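Long-range contacts in beta-galactosidase (Trichoderma reesei, PDB 3OG2), which probably hydrolyses terminal non-reducing beta-D-galactose residues of beta-D-galactosides, as a glycoside hydrolase of family 35: residues A[904-908]-A[939-943]; A[923-928]-A[942-948]; A[286-292]-A[338-344]. One frame throughout, in Å; residues are numbered along the deposited sequence.

Contact 1: A[904-908]-A[939-943]; sequences LSFVF and TEFPV
E940 OE2 accepts the hydroxyl of S905, with OG and OE2 2.7 Å apart. The donor meets the carboxylate on its anti side, 34° out of the plane. E940 gets there with an extended chain, CG anti to its backbone N (chi1 173°), and its stem crosses V907 at a slant, V907 CG2 lying 3.8 Å from E940 CG. K978 adds a weak, long ion pair to the same OE2.

Under these side chains runs an antiparallel ladder between 904-908 and 940-943. F906 and F941 form a regular hydrogen-bonded pair: F906 N gives to F941 O at 2.9 Å, and F941 N returns to F906 O at 2.8 Å. F908 N bonds T939 O at 2.9 Å. At the other end a water spans L904 N and V943 O.

The opposite side of the ladder is apolar. F908 CD1 rests 3.7 Å from F941 CE1, the two rings being steeply inclined at 75°. V943 CG2 meets F906 CD1 at the ring edge, 3.8 Å away. F906 and F941 both reach L921, so this face packs against the domain's other sheet, the one holding strand 917-923.

The chemistry is thus split between the faces: aromatic packing on one, and on the other a carboxylate whose ionised form is probably favoured by the S905 hydroxyl, with a weaker contribution from K978.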
loop_
_atom_site.group_PDB
_atom_site.type_symbol
_atom_site.label_atom_id
_atom_site.label_comp_id
_atom_site.label_asym_id
_atom_site.label_seq_id
_atom_site.Cartn_x
_atom_site.Cartn_y
_atom_site.Cartn_z
ATOM N N LEU A 904 11.555 -12.500 6.221
ATOM C CA LEU A 904 11.164 -13.494 7.239
ATOM C C LEU A 904 9.713 -13.344 7.617
ATOM O O LEU A 904 9.187 -12.204 7.646
ATOM C CB LEU A 904 12.012 -13.323 8.506
ATOM C CG LEU A 904 13.489 -13.725 8.289
ATOM C CD1 LEU A 904 14.244 -13.478 9.606
ATOM C CD2 LEU A 904 13.634 -15.164 7.830
ATOM N N SER A 905 9.047 -14.458 7.953
ATOM C CA SER A 905 7.663 -14.364 8.369
ATOM C C SER A 905 7.376 -15.470 9.352
ATOM O O SER A 905 8.126 -16.459 9.401
ATOM C CB SER A 905 6.695 -14.550 7.185
ATOM O OG SER A 905 7.083 -15.721 6.485
ATOM N N PHE A 906 6.372 -15.284 10.142
ATOM C CA PHE A 906 5.941 -16.242 11.157
ATOM C C PHE A 906 4.706 -16.961 10.652
ATOM O O PHE A 906 3.756 -16.296 10.296
ATOM C CB PHE A 906 5.642 -15.572 12.495
ATOM C CG PHE A 906 6.889 -14.981 13.128
ATOM C CD1 PHE A 906 7.351 -13.746 12.712
ATOM C CD2 PHE A 906 7.554 -15.680 14.118
ATOM C CE1 PHE A 906 8.515 -13.215 13.272
ATOM C CE2 PHE A 906 8.725 -15.149 14.667
ATOM C CZ PHE A 906 9.185 -13.921 14.250
ATOM N N VAL A 907 4.742 -18.307 10.637
ATOM C CA VAL A 907 3.629 -19.038 10.019
ATOM C C VAL A 907 2.921 -19.925 11.025
ATOM O O VAL A 907 3.605 -20.800 11.623
ATOM C CB VAL A 907 4.069 -19.930 8.840
ATOM C CG1 VAL A 907 2.916 -20.699 8.208
ATOM C CG2 VAL A 907 4.710 -19.024 7.788
ATOM N N PHE A 908 1.631 -19.755 11.202
ATOM C CA PHE A 908 0.813 -20.587 12.054
ATOM C C PHE A 908 0.235 -21.718 11.183
ATOM O O PHE A 908 -0.263 -21.461 10.086
ATOM C CB PHE A 908 -0.365 -19.736 12.572
ATOM C CG PHE A 908 0.001 -18.728 13.657
ATOM C CD1 PHE A 908 0.656 -17.534 13.360
ATOM C CD2 PHE A 908 -0.283 -18.930 14.998
ATOM C CE1 PHE A 908 0.985 -16.609 14.363
ATOM C CE2 PHE A 908 0.003 -18.038 16.000
ATOM C CZ PHE A 908 0.635 -16.861 15.685
ATOM N N THR A 939 -2.386 -16.719 7.804
ATOM C CA THR A 939 -1.588 -17.677 8.575
ATOM C C THR A 939 -0.116 -17.289 8.576
ATOM O O THR A 939 0.642 -17.732 9.429
ATOM C CB THR A 939 -1.690 -19.105 7.996
ATOM O OG1 THR A 939 -1.422 -19.064 6.569
ATOM C CG2 THR A 939 -3.082 -19.712 8.207
ATOM N N GLU A 940 0.319 -16.444 7.620
ATOM C CA GLU A 940 1.737 -16.073 7.474
ATOM C C GLU A 940 1.863 -14.590 7.747
ATOM O O GLU A 940 1.189 -13.759 7.073
ATOM C CB GLU A 940 2.198 -16.455 6.073
ATOM C CG GLU A 940 3.619 -15.936 5.787
ATOM C CD GLU A 940 4.278 -16.614 4.625
ATOM O OE1 GLU A 940 3.697 -17.498 3.968
ATOM O OE2 GLU A 940 5.451 -16.260 4.348
ATOM N N PHE A 941 2.709 -14.222 8.706
ATOM C CA PHE A 941 2.857 -12.868 9.253
ATOM C C PHE A 941 4.253 -12.349 8.989
ATOM O O PHE A 941 5.166 -12.689 9.757
ATOM C CB PHE A 941 2.562 -12.866 10.788
ATOM C CG PHE A 941 1.089 -13.195 11.005
ATOM C CD1 PHE A 941 0.622 -14.485 11.086
ATOM C CD2 PHE A 941 0.155 -12.134 11.116
ATOM C CE1 PHE A 941 -0.747 -14.766 11.304
ATOM C CE2 PHE A 941 -1.199 -12.406 11.366
ATOM C CZ PHE A 941 -1.648 -13.702 11.438
ATOM N N PRO A 942 4.464 -11.593 7.919
ATOM C CA PRO A 942 5.827 -11.073 7.642
ATOM C C PRO A 942 6.156 -10.000 8.658
ATOM O O PRO A 942 5.262 -9.242 9.126
ATOM C CB PRO A 942 5.691 -10.418 6.266
ATOM C CG PRO A 942 4.242 -10.095 6.147
ATOM C CD PRO A 942 3.504 -11.181 6.888
ATOM N N VAL A 943 7.419 -9.897 9.023
ATOM C CA VAL A 943 7.925 -8.879 9.949
ATOM C C VAL A 943 9.179 -8.325 9.332
ATOM O O VAL A 943 10.044 -9.135 9.034
ATOM C CB VAL A 943 8.157 -9.431 11.362
ATOM C CG1 VAL A 943 8.634 -8.300 12.258
ATOM C CG2 VAL A 943 6.854 -10.074 11.870
HETATM O O HOH W 1 11.819 -9.822 7.095
#

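Contact 2: A[923-928]-A[942-948]; sequences VNGFQY and PVPEGIL
This is mainly apolar packing between two strands' ends in the second all-beta domain: a type I' turn, V923 to F926, that joins strands 917-923 and 926-932 in a hairpin, meets the loop leaving strand 940-943, which belongs to another sheet. I947 is the main plug. Its CD1 stands over the middle of the F926 ring, 3.7 Å from the centroid and only 7° off the normal, a CH-pi contact. The torsion that sets I947 CG1 beside the backbone N (chi1 -63°) also brings that carbon to Y928, 3.9 Å from Y928 CE2.

Y928 takes V943 CG1 over one face, 4.2 Å from the ring centroid, while P944 CD lies 3.6 Å from Y928 CE1. V923 meets V943 tip to tip and sets its CG1 3.6 Å from L948 CD2. A water donates to both Y928 O and P942 O. W330 of the barrel domain meets F926 edge-to-face.

One direct hydrogen bond joins the segments: N924 ND2 to I947 O, 2.9 Å, lying in both the amide and the carbonyl planes. The same ND2 bonds N954 OD1, and N924 OD1 receives W955 N. With both amide ends engaged, N924 is fixed in its flip and supplies a donor to the carbonyl of a buried residue.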
loop_
_atom_site.group_PDB
_atom_site.type_symbol
_atom_site.label_atom_id
_atom_site.label_comp_id
_atom_site.label_asym_id
_atom_site.label_seq_id
_atom_site.Cartn_x
_atom_site.Cartn_y
_atom_site.Cartn_z
ATOM N N VAL A 923 6.819 -8.875 18.159
ATOM C CA VAL A 923 8.256 -8.971 17.837
ATOM C C VAL A 923 8.947 -7.730 18.387
ATOM O O VAL A 923 8.652 -6.623 17.927
ATOM C CB VAL A 923 8.495 -9.124 16.345
ATOM C CG1 VAL A 923 10.016 -9.136 16.103
ATOM C CG2 VAL A 923 7.800 -10.384 15.835
ATOM N N ASN A 924 9.840 -7.867 19.331
ATOM C CA ASN A 924 10.549 -6.784 19.969
ATOM C C ASN A 924 9.608 -5.672 20.386
ATOM O O ASN A 924 9.876 -4.477 20.277
ATOM C CB ASN A 924 11.652 -6.242 19.033
ATOM C CG ASN A 924 12.716 -7.313 18.831
ATOM O OD1 ASN A 924 13.032 -8.060 19.764
ATOM N ND2 ASN A 924 13.278 -7.425 17.643
ATOM N N GLY A 925 8.481 -6.129 20.932
ATOM C CA GLY A 925 7.500 -5.224 21.535
ATOM C C GLY A 925 6.460 -4.686 20.545
ATOM O O GLY A 925 5.457 -4.115 21.004
ATOM N N PHE A 926 6.690 -4.831 19.247
ATOM C CA PHE A 926 5.717 -4.409 18.237
ATOM C C PHE A 926 4.702 -5.501 17.961
ATOM O O PHE A 926 5.099 -6.645 17.685
ATOM C CB PHE A 926 6.445 -4.115 16.927
ATOM C CG PHE A 926 7.288 -2.825 16.987
ATOM C CD1 PHE A 926 8.582 -2.818 17.460
ATOM C CD2 PHE A 926 6.678 -1.636 16.537
ATOM C CE1 PHE A 926 9.324 -1.625 17.490
ATOM C CE2 PHE A 926 7.420 -0.467 16.547
ATOM C CZ PHE A 926 8.710 -0.456 17.027
ATOM N N GLN A 927 3.429 -5.144 18.021
ATOM C CA GLN A 927 2.419 -6.192 17.662
ATOM C C GLN A 927 2.361 -6.278 16.151
ATOM O O GLN A 927 2.172 -5.292 15.469
ATOM C CB GLN A 927 1.085 -5.844 18.294
ATOM C CG GLN A 927 0.114 -7.040 18.271
ATOM C CD GLN A 927 -0.925 -6.788 17.205
ATOM O OE1 GLN A 927 -0.689 -7.038 16.018
ATOM N NE2 GLN A 927 -2.090 -6.282 17.615
ATOM N N TYR A 928 2.634 -7.471 15.632
ATOM C CA TYR A 928 2.764 -7.732 14.212
ATOM C C TYR A 928 1.829 -8.833 13.756
ATOM O O TYR A 928 2.080 -9.498 12.736
ATOM C CB TYR A 928 4.259 -8.000 13.819
ATOM C CG TYR A 928 4.798 -6.805 13.032
ATOM C CD1 TYR A 928 4.638 -6.725 11.681
ATOM C CD2 TYR A 928 5.461 -5.763 13.707
ATOM C CE1 TYR A 928 5.150 -5.607 10.987
ATOM C CE2 TYR A 928 5.960 -4.632 13.033
ATOM C CZ TYR A 928 5.795 -4.580 11.663
ATOM O OH TYR A 928 6.274 -3.470 11.004
ATOM N N PRO A 942 4.464 -11.593 7.919
ATOM C CA PRO A 942 5.827 -11.073 7.642
ATOM C C PRO A 942 6.156 -10.000 8.658
ATOM O O PRO A 942 5.262 -9.242 9.126
ATOM C CB PRO A 942 5.691 -10.418 6.266
ATOM C CG PRO A 942 4.242 -10.095 6.147
ATOM C CD PRO A 942 3.504 -11.181 6.888
ATOM N N VAL A 943 7.419 -9.897 9.023
ATOM C CA VAL A 943 7.925 -8.879 9.949
ATOM C C VAL A 943 9.179 -8.325 9.332
ATOM O O VAL A 943 10.044 -9.135 9.034
ATOM C CB VAL A 943 8.157 -9.431 11.362
ATOM C CG1 VAL A 943 8.634 -8.300 12.258
ATOM C CG2 VAL A 943 6.854 -10.074 11.870
ATOM N N PRO A 944 9.304 -7.024 9.112
ATOM C CA PRO A 944 10.485 -6.543 8.390
ATOM C C PRO A 944 11.773 -6.548 9.201
ATOM O O PRO A 944 11.789 -6.320 10.392
ATOM C CB PRO A 944 10.139 -5.082 8.095
ATOM C CG PRO A 944 9.165 -4.710 9.170
ATOM C CD PRO A 944 8.375 -5.950 9.503
ATOM N N GLU A 945 12.895 -6.794 8.468
ATOM C CA GLU A 945 14.193 -6.433 8.995
ATOM C C GLU A 945 14.156 -4.997 9.485
ATOM O O GLU A 945 13.546 -4.159 8.820
ATOM C CB GLU A 945 15.242 -6.596 7.869
ATOM C CG GLU A 945 16.673 -6.419 8.369
ATOM C CD GLU A 945 17.661 -6.587 7.242
ATOM O OE1 GLU A 945 17.334 -7.261 6.226
ATOM O OE2 GLU A 945 18.787 -6.061 7.361
ATOM N N GLY A 946 14.750 -4.711 10.644
ATOM C CA GLY A 946 14.590 -3.365 11.223
ATOM C C GLY A 946 13.780 -3.531 12.473
ATOM O O GLY A 946 14.189 -3.152 13.583
ATOM N N ILE A 947 12.604 -4.131 12.373
ATOM C CA ILE A 947 11.843 -4.577 13.529
ATOM C C ILE A 947 12.535 -5.857 14.080
ATOM O O ILE A 947 12.799 -5.891 15.279
ATOM C CB ILE A 947 10.364 -4.813 13.214
ATOM C CG1 ILE A 947 9.655 -3.524 12.766
ATOM C CG2 ILE A 947 9.670 -5.401 14.445
ATOM C CD1 ILE A 947 9.674 -2.386 13.789
ATOM N N LEU A 948 12.827 -6.788 13.185
ATOM C CA LEU A 948 13.745 -7.866 13.583
ATOM C C LEU A 948 15.201 -7.443 13.477
ATOM O O LEU A 948 15.573 -6.725 12.525
ATOM C CB LEU A 948 13.542 -9.036 12.626
ATOM C CG LEU A 948 12.333 -9.919 12.902
ATOM C CD1 LEU A 948 12.006 -10.794 11.704
ATOM C CD2 LEU A 948 12.569 -10.818 14.139
HETATM O O HOH W 2 2.649 -9.539 10.002
#

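Contact 3: A[286-292]-A[338-344]; sequences PFGGWGF and GYTSYDY. With MAN (alpha-D-mannopyranose), chain C.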
loop_
_atom_site.group_PDB
_atom_site.type_symbol
_atom_site.label_atom_id
_atom_site.label_comp_id
_atom_site.label_asym_id
_atom_site.label_seq_id
_atom_site.Cartn_x
_atom_site.Cartn_y
_atom_site.Cartn_z
ATOM N N PRO A 286 -11.063 -8.712 3.646
ATOM C CA PRO A 286 -11.599 -8.732 5.005
ATOM C C PRO A 286 -11.158 -9.967 5.784
ATOM O O PRO A 286 -10.667 -10.954 5.221
ATOM C CB PRO A 286 -13.137 -8.838 4.808
ATOM C CG PRO A 286 -13.225 -9.637 3.509
ATOM C CD PRO A 286 -12.071 -9.183 2.626
ATOM N N PHE A 287 -11.362 -9.896 7.099
ATOM C CA PHE A 287 -11.358 -11.151 7.834
ATOM C C PHE A 287 -12.313 -12.148 7.120
ATOM O O PHE A 287 -13.363 -11.727 6.628
ATOM C CB PHE A 287 -11.796 -10.926 9.271
ATOM C CG PHE A 287 -10.680 -10.574 10.224
ATOM C CD1 PHE A 287 -9.788 -11.559 10.693
ATOM C CD2 PHE A 287 -10.559 -9.256 10.672
ATOM C CE1 PHE A 287 -8.777 -11.248 11.596
ATOM C CE2 PHE A 287 -9.542 -8.937 11.564
ATOM C CZ PHE A 287 -8.671 -9.911 12.035
ATOM N N GLY A 288 -11.922 -13.412 7.116
ATOM C CA GLY A 288 -12.673 -14.466 6.410
ATOM C C GLY A 288 -12.576 -14.298 4.889
ATOM O O GLY A 288 -13.357 -14.918 4.153
ATOM N N GLY A 289 -11.625 -13.524 4.389
ATOM C CA GLY A 289 -11.461 -13.248 2.974
ATOM C C GLY A 289 -10.690 -14.318 2.262
ATOM O O GLY A 289 -10.527 -15.461 2.699
ATOM N N TRP A 290 -10.197 -13.910 1.096
ATOM C CA TRP A 290 -9.657 -14.855 0.131
ATOM C C TRP A 290 -8.137 -14.902 0.151
ATOM O O TRP A 290 -7.528 -15.766 -0.508
ATOM C CB TRP A 290 -10.111 -14.538 -1.324
ATOM C CG TRP A 290 -11.606 -14.700 -1.350
ATOM C CD1 TRP A 290 -12.482 -13.643 -1.319
ATOM C CD2 TRP A 290 -12.371 -15.887 -1.377
ATOM N NE1 TRP A 290 -13.762 -14.156 -1.342
ATOM C CE2 TRP A 290 -13.718 -15.516 -1.380
ATOM C CE3 TRP A 290 -12.045 -17.251 -1.422
ATOM C CZ2 TRP A 290 -14.772 -16.434 -1.412
ATOM C CZ3 TRP A 290 -13.096 -18.178 -1.452
ATOM C CH2 TRP A 290 -14.418 -17.754 -1.449
ATOM N N GLY A 291 -7.513 -13.998 0.854
ATOM C CA GLY A 291 -6.060 -13.872 0.909
ATOM C C GLY A 291 -5.552 -12.964 -0.198
ATOM O O GLY A 291 -6.122 -12.899 -1.291
ATOM N N PHE A 292 -4.441 -12.300 0.042
ATOM C CA PHE A 292 -3.924 -11.317 -0.901
ATOM C C PHE A 292 -3.280 -11.984 -2.119
ATOM O O PHE A 292 -3.110 -11.304 -3.137
ATOM C CB PHE A 292 -2.920 -10.365 -0.195
ATOM C CG PHE A 292 -3.693 -9.345 0.617
ATOM C CD1 PHE A 292 -4.609 -8.483 0.017
ATOM C CD2 PHE A 292 -3.495 -9.249 2.010
ATOM C CE1 PHE A 292 -5.308 -7.550 0.793
ATOM C CE2 PHE A 292 -4.176 -8.297 2.740
ATOM C CZ PHE A 292 -5.074 -7.414 2.166
ATOM N N GLY A 338 -10.534 -5.224 7.664
ATOM C CA GLY A 338 -9.314 -5.871 7.208
ATOM C C GLY A 338 -8.661 -6.544 8.408
ATOM O O GLY A 338 -9.132 -6.457 9.533
ATOM N N TYR A 339 -7.555 -7.219 8.109
ATOM C CA TYR A 339 -6.799 -7.958 9.119
ATOM C C TYR A 339 -5.390 -7.415 9.153
ATOM O O TYR A 339 -5.165 -6.254 8.809
ATOM C CB TYR A 339 -6.970 -9.465 8.900
ATOM C CG TYR A 339 -6.713 -9.949 7.506
ATOM C CD1 TYR A 339 -7.768 -10.041 6.547
ATOM C CD2 TYR A 339 -5.411 -10.323 7.113
ATOM C CE1 TYR A 339 -7.488 -10.494 5.253
ATOM C CE2 TYR A 339 -5.168 -10.767 5.818
ATOM C CZ TYR A 339 -6.214 -10.842 4.904
ATOM O OH TYR A 339 -5.955 -11.300 3.636
ATOM N N THR A 340 -4.405 -8.185 9.647
ATOM C CA THR A 340 -3.088 -7.561 9.863
ATOM C C THR A 340 -2.425 -7.180 8.563
ATOM O O THR A 340 -1.871 -6.086 8.423
ATOM C CB THR A 340 -2.146 -8.512 10.627
ATOM O OG1 THR A 340 -2.814 -8.957 11.792
ATOM C CG2 THR A 340 -0.918 -7.707 11.042
ATOM N N SER A 341 -2.416 -8.061 7.573
ATOM C CA SER A 341 -1.723 -7.723 6.355
ATOM C C SER A 341 -2.400 -6.584 5.601
ATOM O O SER A 341 -3.621 -6.533 5.470
ATOM C CB SER A 341 -1.717 -9.003 5.466
ATOM O OG SER A 341 -1.046 -8.712 4.211
ATOM N N TYR A 342 -1.594 -5.705 4.985
ATOM C CA TYR A 342 -2.127 -4.767 3.978
ATOM C C TYR A 342 -1.319 -4.974 2.684
ATOM O O TYR A 342 -1.032 -4.052 1.936
ATOM C CB TYR A 342 -2.028 -3.324 4.402
ATOM C CG TYR A 342 -3.034 -2.378 3.744
ATOM C CD1 TYR A 342 -4.417 -2.622 3.726
ATOM C CD2 TYR A 342 -2.567 -1.229 3.117
ATOM C CE1 TYR A 342 -5.311 -1.731 3.111
ATOM C CE2 TYR A 342 -3.462 -0.301 2.511
ATOM C CZ TYR A 342 -4.817 -0.603 2.523
ATOM O OH TYR A 342 -5.630 0.339 1.946
ATOM N N ASP A 343 -1.000 -6.252 2.366
ATOM C CA ASP A 343 -0.272 -6.505 1.127
ATOM C C ASP A 343 -1.028 -5.941 -0.087
ATOM O O ASP A 343 -0.392 -5.435 -1.013
ATOM C CB ASP A 343 -0.078 -8.005 0.944
ATOM C CG ASP A 343 0.556 -8.382 -0.380
ATOM O OD1 ASP A 343 1.821 -8.474 -0.423
ATOM O OD2 ASP A 343 -0.193 -8.551 -1.369
ATOM N N TYR A 344 -2.349 -6.043 -0.033
ATOM C CA TYR A 344 -3.220 -5.366 -1.046
ATOM C C TYR A 344 -3.150 -6.077 -2.377
ATOM O O TYR A 344 -3.792 -5.598 -3.325
ATOM C CB TYR A 344 -2.916 -3.860 -1.168
ATOM C CG TYR A 344 -4.117 -3.004 -1.498
ATOM C CD1 TYR A 344 -5.048 -2.640 -0.505
ATOM C CD2 TYR A 344 -4.307 -2.548 -2.813
ATOM C CE1 TYR A 344 -6.149 -1.845 -0.826
ATOM C CE2 TYR A 344 -5.408 -1.757 -3.140
ATOM C CZ TYR A 344 -6.299 -1.423 -2.142
ATOM O OH TYR A 344 -7.397 -0.643 -2.496
HETATM C C1 MAN C . -19.239 -13.047 2.263
HETATM C C2 MAN C . -19.538 -12.092 1.105
HETATM C C3 MAN C . -18.788 -12.591 -0.143
HETATM C C4 MAN C . -17.284 -12.724 0.149
HETATM C C5 MAN C . -17.091 -13.672 1.333
HETATM C C6 MAN C . -15.613 -13.735 1.742
HETATM O O2 MAN C . -19.040 -10.823 1.489
HETATM O O3 MAN C . -18.999 -11.712 -1.238
HETATM O O4 MAN C . -16.655 -13.290 -0.999
HETATM O O5 MAN C . -17.848 -13.164 2.459
HETATM O O6 MAN C . -15.132 -12.448 2.094
HETATM O O HOH W 3 -3.652 -12.630 2.907
#
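F292 and Y339 join two beta-to-alpha loops of the TIM barrel, those following the neighbouring parallel strands 275-280 and 318-321, beside the galactose site. With F287 they make an aromatic cluster. Y339 CB sits over the centre of the F287 ring, 3.6 Å from the centroid, and the Y339 ring turns its edge to that face, planes at 59°. Y339 CG is tucked between the backbone N and the carbonyl carbon (chi1 51°), which carries the ring from F287 across to F292. There Y339 CZ comes within 3.9 Å of F292 CE2, the two rings meeting obliquely. P286 O lies at the Y339 ring edge, 3.2 Å from Y339 CE1.

The 338-344 loop closes over one face and an edge of F292. Y344 N stands over that face toward the rim, 3.3 Å from F292 CD1, and S341 O lies at the edge, 3.3 Å from F292 CE2. S341 OG accepts D343 N in an ST turn and also bonds E350. If F292 were an alanine, the backbone of 343-344 and the Y339 ring would probably lose their common packing surface, opening a gap between the loops.

Y339 OH bonds D285 and takes a hydrogen from a water that also accepts F292 N. Y342 OH bonds E122, a galactose-binding residue, so this loop forms part of the surroundings of the active site. On the outer side the P286-G289 type II turn leads to W290, whose NE1 donates to O4 of a mannose of a protein-attached glycan, 3.0 Å away in the indole plane.

Contacts 1 and 2 share P942 and V943 and lie with their centres about 11 Å apart; L904 CD1 touches L948 CD1 at 4.1 Å and F906 CE1 touches V923 CG2 at 3.9 Å, so the apolar face of contact 1 runs on into contact 2. Contact 3 belongs to the barrel, its centre about 13 Å from that of contact 1 and about 19 Å from that of contact 2. T340 is one meeting point: its OG1 lies 3.8 Å from F941 CE2 and its CG2 3.9 Å from Y928 O. Through the 338-344 loop the all-beta domain thus abuts a segment whose Y342 side chain comes within about 3 Å of that of E122 in the galactose site.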